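Diphthine synthase (Aeropyrum pernix, PDB 1WDE) probably catalyses the S-adenosyl-L-methionine-dependent trimethylation of a modified histidine in elongation factor 2 to give diphthine, a step of diphthamide biosynthesis. Local coordinates at residues Ala105-Glu109 with Ala110-Val114. Residues are numbered along the deposited sequence; the frame is centred on the assembly and turned at random.
Sequences AEALE and AGVAV
A Schellman motif ends helix 100-109 and turns the chain into strand 113-117, an outermost strand of the parallel sheet within this chain, in the tetrapyrrole-methylase-like domain; Ala107 and Val112 carry its two ends. The assignment rests on two backbone bonds, one of them weak, and on the positive phi of Gly111. Val112 N reaches back to Ala107 O at 3.0 Å, the weak bond. Inside it Gly111 N meets Leu108 O at 3.2 Å. That donor arrives 65° out of the carbonyl plane rather than on a lone pair. Gly111 has the expected left-handed conformation (phi 88°), which glycine accepts readily because no CB presses on Ala110 O. Before the turn, Ala110 N keeps the last regular helical bond, 2.8 Å to Glu106 O. It also shares itself weakly with Ala107 O at 2.9 Å. Ala107 O therefore serves two amides, neither in good geometry.

The apolar pair expected of the motif is also present. Ala107 CB lies 4.1 Å from Val112 CB, and Leu10 of the neighbouring strand 9-14 touches both side chains. Two residues further on, Val114 points toward the helix. With CG1 anti to the backbone N (chi1 176°), its other methyl, CG2, faces the helix and fits between two residues: Ala107 CB at 3.7 Å and Leu108 CG at 3.8 Å. The Leu108 and Val114 side chains cross at about a right angle, so a valine methyl meets the leucine branch carbon. Leu108 CA also makes a CA-H...O contact with Val112 O.

Strand 113-117 runs parallel to 85-90 with 9-14 between them, making this the return corner of a beta-alpha-beta crossover. Its chemistry implies that several backbone bonds, two of them weak and both made to Ala107 O, close the helix end, while methyl contacts fix how the departing strand sits against it.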
loop_
_atom_site.group_PDB
_atom_site.type_symbol
_atom_site.label_atom_id
_atom_site.label_comp_id
_atom_site.label_asym_id
_atom_site.label_seq_id
_atom_site.Cartn_x
_atom_site.Cartn_y
_atom_site.Cartn_z
ATOM N N ALA A 105 -3.299 5.469 19.528
ATOM C CA ALA A 105 -4.373 5.117 20.457
ATOM C C ALA A 105 -3.880 4.928 21.880
ATOM O O ALA A 105 -4.494 5.429 22.822
ATOM C CB ALA A 105 -5.097 3.848 19.992
ATOM N N GLU A 106 -2.796 4.183 22.050
ATOM C CA GLU A 106 -2.270 3.982 23.392
ATOM C C GLU A 106 -1.770 5.313 23.963
ATOM O O GLU A 106 -1.910 5.591 25.162
ATOM C CB GLU A 106 -1.167 2.917 23.383
ATOM C CG GLU A 106 -0.140 3.036 22.278
ATOM C CD GLU A 106 0.678 1.760 22.131
ATOM O OE1 GLU A 106 1.357 1.372 23.109
ATOM O OE2 GLU A 106 0.637 1.143 21.040
ATOM N N ALA A 107 -1.204 6.145 23.096
ATOM C CA ALA A 107 -0.725 7.452 23.516
ATOM C C ALA A 107 -1.925 8.247 24.029
ATOM O O ALA A 107 -1.914 8.749 25.153
ATOM C CB ALA A 107 -0.077 8.169 22.347
ATOM N N LEU A 108 -2.963 8.349 23.204
ATOM C CA LEU A 108 -4.167 9.067 23.589
ATOM C C LEU A 108 -4.714 8.559 24.920
ATOM O O LEU A 108 -5.053 9.350 25.794
ATOM C CB LEU A 108 -5.241 8.935 22.504
ATOM C CG LEU A 108 -5.055 9.786 21.240
ATOM C CD1 LEU A 108 -5.934 9.269 20.085
ATOM C CD2 LEU A 108 -5.391 11.229 21.575
ATOM N N GLU A 109 -4.785 7.239 25.075
ATOM C CA GLU A 109 -5.303 6.650 26.304
ATOM C C GLU A 109 -4.370 6.884 27.484
ATOM O O GLU A 109 -4.810 6.921 28.634
ATOM C CB GLU A 109 -5.535 5.143 26.131
ATOM C CG GLU A 109 -6.608 4.774 25.121
ATOM C CD GLU A 109 -7.141 3.373 25.338
ATOM O OE1 GLU A 109 -6.323 2.443 25.523
ATOM O OE2 GLU A 109 -8.381 3.201 25.320
ATOM N N ALA A 110 -3.082 7.032 27.190
ATOM C CA ALA A 110 -2.074 7.266 28.219
ATOM C C ALA A 110 -1.919 8.753 28.533
ATOM O O ALA A 110 -0.929 9.162 29.135
ATOM C CB ALA A 110 -0.738 6.692 27.782
ATOM N N GLY A 111 -2.895 9.554 28.108
ATOM C CA GLY A 111 -2.859 10.983 28.374
ATOM C C GLY A 111 -2.151 11.891 27.381
ATOM O O GLY A 111 -2.420 13.096 27.361
ATOM N N VAL A 112 -1.258 11.330 26.564
ATOM C CA VAL A 112 -0.499 12.105 25.571
ATOM C C VAL A 112 -1.338 12.714 24.441
ATOM O O VAL A 112 -2.241 12.070 23.905
ATOM C CB VAL A 112 0.605 11.236 24.921
ATOM C CG1 VAL A 112 1.425 12.070 23.947
ATOM C CG2 VAL A 112 1.499 10.638 25.996
ATOM N N ALA A 113 -1.038 13.959 24.081
ATOM C CA ALA A 113 -1.754 14.622 22.997
ATOM C C ALA A 113 -1.164 14.093 21.690
ATOM O O ALA A 113 0.052 13.985 21.560
ATOM C CB ALA A 113 -1.573 16.131 23.085
ATOM N N VAL A 114 -2.017 13.752 20.728
ATOM C CA VAL A 114 -1.528 13.215 19.457
ATOM C C VAL A 114 -1.902 14.066 18.257
ATOM O O VAL A 114 -3.064 14.427 18.075
ATOM C CB VAL A 114 -2.052 11.787 19.216
ATOM C CG1 VAL A 114 -1.610 11.299 17.836
ATOM C CG2 VAL A 114 -1.530 10.849 20.307
#